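Local coordinates for diol-dehydratase (Roseburia inulinivorans, PDB 5I2A), which dehydrates 1,2-propanediol, probably by the glycyl-radical route that works without vitamin B12, at residues I383-G388 against L776-F781; L363-I368 against K391-R396. All coordinates share one frame; numbering follows the deposited sequence.

Interaction 1: I383-G388 against L776-F781; sequences IRVWHG and LIRGYF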
loop_
_atom_site.group_PDB
_atom_site.type_symbol
_atom_site.label_atom_id
_atom_site.label_comp_id
_atom_site.label_asym_id
_atom_site.label_seq_id
_atom_site.Cartn_x
_atom_site.Cartn_y
_atom_site.Cartn_z
ATOM N N ILE A 383 -6.884 20.640 -33.895
ATOM C CA ILE A 383 -7.190 22.053 -33.817
ATOM C C ILE A 383 -8.439 22.287 -32.965
ATOM O O ILE A 383 -9.425 21.555 -33.060
ATOM C CB ILE A 383 -7.364 22.676 -35.233
ATOM C CG1 ILE A 383 -7.626 24.182 -35.129
ATOM C CG2 ILE A 383 -8.464 21.952 -36.023
ATOM C CD1 ILE A 383 -7.465 24.922 -36.465
ATOM N N ARG A 384 -8.362 23.281 -32.094
ATOM C CA ARG A 384 -9.518 23.710 -31.331
ATOM C C ARG A 384 -10.298 24.744 -32.137
ATOM O O ARG A 384 -9.768 25.787 -32.485
ATOM C CB ARG A 384 -9.094 24.295 -29.980
ATOM C CG ARG A 384 -8.695 23.260 -28.950
ATOM C CD ARG A 384 -8.247 23.907 -27.634
ATOM N NE ARG A 384 -9.165 24.949 -27.181
ATOM C CZ ARG A 384 -9.018 25.624 -26.043
ATOM N NH1 ARG A 384 -8.001 25.356 -25.225
ATOM N NH2 ARG A 384 -9.884 26.571 -25.727
ATOM N N VAL A 385 -11.552 24.431 -32.434
ATOM C CA VAL A 385 -12.446 25.328 -33.149
ATOM C C VAL A 385 -13.382 26.033 -32.158
ATOM O O VAL A 385 -13.972 25.386 -31.288
ATOM C CB VAL A 385 -13.297 24.560 -34.190
ATOM C CG1 VAL A 385 -14.258 25.503 -34.930
ATOM C CG2 VAL A 385 -12.407 23.820 -35.163
ATOM N N TRP A 386 -13.494 27.353 -32.272
ATOM C CA TRP A 386 -14.484 28.107 -31.498
ATOM C C TRP A 386 -15.049 29.238 -32.356
ATOM O O TRP A 386 -14.560 29.482 -33.455
ATOM C CB TRP A 386 -13.882 28.631 -30.184
ATOM C CG TRP A 386 -12.965 29.802 -30.312
ATOM C CD1 TRP A 386 -11.748 29.835 -30.926
ATOM C CD2 TRP A 386 -13.176 31.108 -29.772
ATOM N NE1 TRP A 386 -11.197 31.085 -30.817
ATOM C CE2 TRP A 386 -12.053 31.887 -30.110
ATOM C CE3 TRP A 386 -14.210 31.696 -29.034
ATOM C CZ2 TRP A 386 -11.932 33.228 -29.743
ATOM C CZ3 TRP A 386 -14.094 33.035 -28.670
ATOM C CH2 TRP A 386 -12.961 33.783 -29.025
ATOM N N HIS A 387 -16.087 29.911 -31.870
ATOM C CA HIS A 387 -16.780 30.900 -32.691
ATOM C C HIS A 387 -15.849 32.018 -33.152
ATOM O O HIS A 387 -16.022 32.555 -34.232
ATOM C CB HIS A 387 -17.993 31.473 -31.941
ATOM C CG HIS A 387 -17.650 32.369 -30.786
ATOM N ND1 HIS A 387 -17.688 31.945 -29.473
ATOM C CD2 HIS A 387 -17.307 33.682 -30.747
ATOM C CE1 HIS A 387 -17.370 32.952 -28.678
ATOM N NE2 HIS A 387 -17.132 34.016 -29.426
ATOM N N GLY A 388 -14.825 32.320 -32.365
ATOM C CA GLY A 388 -13.851 33.326 -32.751
ATOM C C GLY A 388 -12.566 32.804 -33.375
ATOM O O GLY A 388 -11.592 33.538 -33.465
ATOM N N LEU A 776 -19.425 22.578 -43.219
ATOM C CA LEU A 776 -19.903 21.262 -42.810
ATOM C C LEU A 776 -19.603 21.030 -41.334
ATOM O O LEU A 776 -20.493 20.665 -40.565
ATOM C CB LEU A 776 -19.259 20.162 -43.655
ATOM C CG LEU A 776 -19.649 18.725 -43.322
ATOM C CD1 LEU A 776 -21.114 18.475 -43.644
ATOM C CD2 LEU A 776 -18.761 17.737 -44.077
ATOM N N ILE A 777 -18.349 21.262 -40.950
ATOM C CA ILE A 777 -17.913 21.111 -39.564
ATOM C C ILE A 777 -18.693 22.032 -38.617
ATOM O O ILE A 777 -19.197 21.592 -37.593
ATOM C CB ILE A 777 -16.409 21.399 -39.418
ATOM C CG1 ILE A 777 -15.589 20.386 -40.224
ATOM C CG2 ILE A 777 -15.989 21.357 -37.938
ATOM C CD1 ILE A 777 -14.099 20.735 -40.315
ATOM N N ARG A 778 -18.807 23.309 -38.967
ATOM C CA ARG A 778 -19.552 24.239 -38.126
ATOM C C ARG A 778 -21.038 23.875 -37.993
ATOM O O ARG A 778 -21.620 24.073 -36.940
ATOM C CB ARG A 778 -19.411 25.660 -38.653
ATOM C CG ARG A 778 -18.041 26.240 -38.408
ATOM C CD ARG A 778 -18.103 27.743 -38.381
ATOM N NE ARG A 778 -16.828 28.373 -38.046
ATOM C CZ ARG A 778 -16.339 28.473 -36.814
ATOM N NH1 ARG A 778 -16.992 27.959 -35.782
ATOM N NH2 ARG A 778 -15.187 29.086 -36.614
ATOM N N GLY A 779 -21.642 23.335 -39.048
ATOM C CA GLY A 779 -23.029 22.900 -38.981
ATOM C C GLY A 779 -23.251 21.815 -37.933
ATOM O O GLY A 779 -24.255 21.810 -37.227
ATOM N N TYR A 780 -22.308 20.883 -37.845
ATOM C CA TYR A 780 -22.321 19.841 -36.817
ATOM C C TYR A 780 -22.026 20.425 -35.431
ATOM O O TYR A 780 -22.720 20.129 -34.459
ATOM C CB TYR A 780 -21.299 18.762 -37.178
ATOM C CG TYR A 780 -21.131 17.657 -36.176
ATOM C CD1 TYR A 780 -22.169 16.784 -35.894
ATOM C CD2 TYR A 780 -19.917 17.460 -35.539
ATOM C CE1 TYR A 780 -22.005 15.747 -34.984
ATOM C CE2 TYR A 780 -19.743 16.427 -34.624
ATOM C CZ TYR A 780 -20.791 15.575 -34.360
ATOM O OH TYR A 780 -20.635 14.558 -33.460
ATOM N N PHE A 781 -20.997 21.262 -35.344
ATOM C CA PHE A 781 -20.612 21.841 -34.058
ATOM C C PHE A 781 -21.737 22.740 -33.509
ATOM O O PHE A 781 -21.973 22.771 -32.304
ATOM C CB PHE A 781 -19.293 22.626 -34.170
ATOM C CG PHE A 781 -18.047 21.756 -34.214
ATOM C CD1 PHE A 781 -18.140 20.374 -34.183
ATOM C CD2 PHE A 781 -16.787 22.331 -34.285
ATOM C CE1 PHE A 781 -16.992 19.578 -34.216
ATOM C CE2 PHE A 781 -15.645 21.560 -34.321
ATOM C CZ PHE A 781 -15.736 20.173 -34.284
#

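Interaction 2: L363-I368 against K391-R396; sequences LSFMCI and KALLMR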
loop_
_atom_site.group_PDB
_atom_site.type_symbol
_atom_site.label_atom_id
_atom_site.label_comp_id
_atom_site.label_asym_id
_atom_site.label_seq_id
_atom_site.Cartn_x
_atom_site.Cartn_y
_atom_site.Cartn_z
ATOM N N LEU A 363 3.248 30.027 -34.290
ATOM C CA LEU A 363 3.519 28.602 -34.118
ATOM C C LEU A 363 2.304 27.756 -34.497
ATOM O O LEU A 363 2.467 26.628 -34.955
ATOM C CB LEU A 363 3.958 28.297 -32.678
ATOM C CG LEU A 363 5.322 28.853 -32.269
ATOM C CD1 LEU A 363 5.719 28.371 -30.885
ATOM C CD2 LEU A 363 6.394 28.452 -33.274
ATOM N N SER A 364 1.098 28.292 -34.308
ATOM C CA SER A 364 -0.118 27.580 -34.703
ATOM C C SER A 364 -0.025 27.141 -36.182
ATOM O O SER A 364 -0.283 25.978 -36.517
ATOM C CB SER A 364 -1.373 28.447 -34.493
ATOM O OG SER A 364 -1.412 29.035 -33.208
ATOM N N PHE A 365 0.361 28.067 -37.056
ATOM C CA PHE A 365 0.530 27.749 -38.477
ATOM C C PHE A 365 1.735 26.841 -38.706
ATOM O O PHE A 365 1.681 25.929 -39.523
ATOM C CB PHE A 365 0.666 29.034 -39.312
ATOM C CG PHE A 365 -0.578 29.881 -39.320
ATOM C CD1 PHE A 365 -1.580 29.665 -40.248
ATOM C CD2 PHE A 365 -0.756 30.874 -38.384
ATOM C CE1 PHE A 365 -2.725 30.434 -40.239
ATOM C CE2 PHE A 365 -1.901 31.644 -38.377
ATOM C CZ PHE A 365 -2.889 31.418 -39.298
ATOM N N MET A 366 2.822 27.076 -37.978
ATOM C CA MET A 366 4.044 26.316 -38.223
ATOM C C MET A 366 3.901 24.842 -37.827
ATOM O O MET A 366 4.538 23.980 -38.424
ATOM C CB MET A 366 5.219 26.969 -37.505
ATOM C CG MET A 366 5.555 28.348 -38.128
ATOM S SD MET A 366 6.595 29.418 -37.119
ATOM C CE MET A 366 8.078 28.438 -37.131
ATOM N N CYS A 367 3.041 24.558 -36.849
ATOM C CA CYS A 367 2.746 23.173 -36.472
ATOM C C CYS A 367 2.010 22.451 -37.605
ATOM O O CYS A 367 2.293 21.300 -37.915
ATOM C CB CYS A 367 1.929 23.136 -35.177
ATOM S SG CYS A 367 2.864 23.649 -33.709
ATOM N N ILE A 368 1.070 23.140 -38.233
ATOM C CA ILE A 368 0.378 22.580 -39.382
ATOM C C ILE A 368 1.365 22.326 -40.545
ATOM O O ILE A 368 1.324 21.290 -41.203
ATOM C CB ILE A 368 -0.757 23.506 -39.843
ATOM C CG1 ILE A 368 -1.827 23.610 -38.756
ATOM C CG2 ILE A 368 -1.370 22.999 -41.130
ATOM C CD1 ILE A 368 -2.939 24.589 -39.072
ATOM N N LYS A 391 -10.067 32.655 -39.168
ATOM C CA LYS A 391 -10.471 32.034 -40.418
ATOM C C LYS A 391 -9.242 31.526 -41.175
ATOM O O LYS A 391 -9.280 30.474 -41.806
ATOM C CB LYS A 391 -11.271 33.015 -41.287
ATOM C CG LYS A 391 -11.790 32.410 -42.609
ATOM C CD LYS A 391 -12.541 33.445 -43.462
ATOM C CE LYS A 391 -12.854 32.942 -44.882
ATOM N NZ LYS A 391 -13.790 31.782 -44.905
ATOM N N ALA A 392 -8.146 32.270 -41.090
ATOM C CA ALA A 392 -6.918 31.877 -41.766
ATOM C C ALA A 392 -6.381 30.548 -41.218
ATOM O O ALA A 392 -5.846 29.741 -41.968
ATOM C CB ALA A 392 -5.861 32.966 -41.634
ATOM N N LEU A 393 -6.510 30.332 -39.914
ATOM C CA LEU A 393 -6.006 29.099 -39.325
ATOM C C LEU A 393 -6.913 27.945 -39.744
ATOM O O LEU A 393 -6.423 26.876 -40.083
ATOM C CB LEU A 393 -5.908 29.200 -37.791
ATOM C CG LEU A 393 -5.240 27.994 -37.113
ATOM C CD1 LEU A 393 -3.764 27.873 -37.495
ATOM C CD2 LEU A 393 -5.415 28.055 -35.584
ATOM N N LEU A 394 -8.225 28.173 -39.745
ATOM C CA LEU A 394 -9.176 27.137 -40.155
ATOM C C LEU A 394 -8.953 26.728 -41.601
ATOM O O LEU A 394 -8.998 25.541 -41.926
ATOM C CB LEU A 394 -10.625 27.599 -39.975
ATOM C CG LEU A 394 -11.119 27.831 -38.537
ATOM C CD1 LEU A 394 -12.590 28.207 -38.534
ATOM C CD2 LEU A 394 -10.869 26.612 -37.638
ATOM N N MET A 395 -8.715 27.708 -42.475
ATOM C CA MET A 395 -8.468 27.401 -43.880
ATOM C C MET A 395 -7.141 26.651 -44.062
ATOM O O MET A 395 -7.052 25.728 -44.862
ATOM C CB MET A 395 -8.496 28.680 -44.720
ATOM C CG MET A 395 -9.900 29.272 -44.843
ATOM S SD MET A 395 -10.991 28.280 -45.913
ATOM C CE MET A 395 -10.325 28.695 -47.517
ATOM N N ARG A 396 -6.123 27.037 -43.306
ATOM C CA ARG A 396 -4.851 26.333 -43.356
ATOM C C ARG A 396 -4.992 24.883 -42.865
ATOM O O ARG A 396 -4.360 23.970 -43.393
ATOM C CB ARG A 396 -3.811 27.069 -42.519
ATOM C CG ARG A 396 -2.447 26.465 -42.582
ATOM C CD ARG A 396 -1.730 26.859 -43.868
ATOM N NE ARG A 396 -0.379 26.313 -43.899
ATOM C CZ ARG A 396 -0.060 25.142 -44.443
ATOM N NH1 ARG A 396 -1.003 24.394 -45.008
ATOM N NH2 ARG A 396 1.202 24.722 -44.430
#

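Interaction 1: I383-G388 against L776-F781
Val385 turns CG1 anti to its backbone N, while Arg778 sets CG beside its own N (chi1 -73°) and continues as an extended chain that carries NE outward; the guanidinium lies beside that Val385 methyl group. Val385 ends strand 380-385 of a five-stranded mixed sheet, and Arg778 lies near the C-terminal end of helix 766-781, which packs against that sheet. The arrangement is consistent with the alpha/beta barrel of glycyl radical enzymes, here with a helix from the glycine-radical part of the chain lying against a strand from the pyruvate formate lyase-like part. Val385 meets the aromatic partner through CB and its CG2 methyl: CB comes up to the ring edge of Phe781, in the ring plane, at 3.8 Å from CE2, and CG2 lies 4.0 Å from the same carbon. The two side chains cross at about a right angle. One face of the Phe781 ring is packed within its own helix by CG2 of Ile777, offset toward the rim, and Tyr410 on the adjacent strand 409-412 touches Val385, Ile777 and Phe781. CG1 of Val385 meets Arg778 NH1 obliquely at 3.8 Å. Past the strand end the chain bends into a loop, where the Trp386 carbonyl accepts a hydrogen bond from the guanidinium; the CB of Trp386 points away from the helix, and its NE1 is bonded to Asp358. Arg778 NH2 donates to Trp386 O over 3.2 Å, nearly straight at 164°; the oxygen lies in the guanidinium plane, but NH2 sits above the carbonyl plane, 38° out of it.

Interaction 2: L363-I368 against K391-R396
Leu393 lays its CD1 methyl over the ring of Phe365, and the other side chains are arranged around this CH-pi contact. CD1 stands 3.9 Å from the ring centroid and only 11° off the normal, almost exactly above the centre. Leu393 swings CG anti to its backbone N (chi1 -174°), which starts the branch toward the facing helix. The same methyl also reaches Ser364 CB at 3.9 Å and Ile368 CD1 at 3.7 Å, so three side chains of one helix touch a single methyl of the other. At its rim the Phe365 ring meets the backbone: CE1 is 3.6 Å from Ala392 O, near the ring plane, with Arg396 CG also at the edge.

One turn on, Ile368 and Arg396 slide past each other in opposite directions. Ile368 CG2 sits over the centre of the guanidinium face, 4.1 Å above its plane, and touches Arg396 CG at 3.9 Å. The chain of Arg396 bends at chi2; NH2 is held by Thr369 and, through a salt bridge, by Glu372. Helices 362-374 and 391-402 are the connections of two successive beta-alpha-beta crossovers, packed side by side; segments 363-368 and 391-396 run nearly parallel, 6° between their axes. Ile368 and Leu393 also rest on strand 380-385 between them in sequence, while helix 309-323 backs the first helix and helix 766-781 borders the second.

How the interactions relate
From the N terminus the chain passes through 363-368 on a helix, then strand 380-385 with the loop after it, then 391-396 on the next helix. Interaction 2 thus closes a short loop of 22 residues, two helices with a strand between. Interaction 1 starts within that loop, at 383-388, and closes 387 residues later at 776-781, so the two cross. They also touch: Ile383 CD1 packs on Leu393 CD2 at 3.8 Å, and Val385 CG2 on Leu394 CD2 at 4.0 Å, while Leu394 also borders Arg778. Helix 391-402 therefore lies between helices 362-374 and 766-781, tying the two beta-alpha-beta crossovers of 346-412 to the C-terminal part of the same sheet.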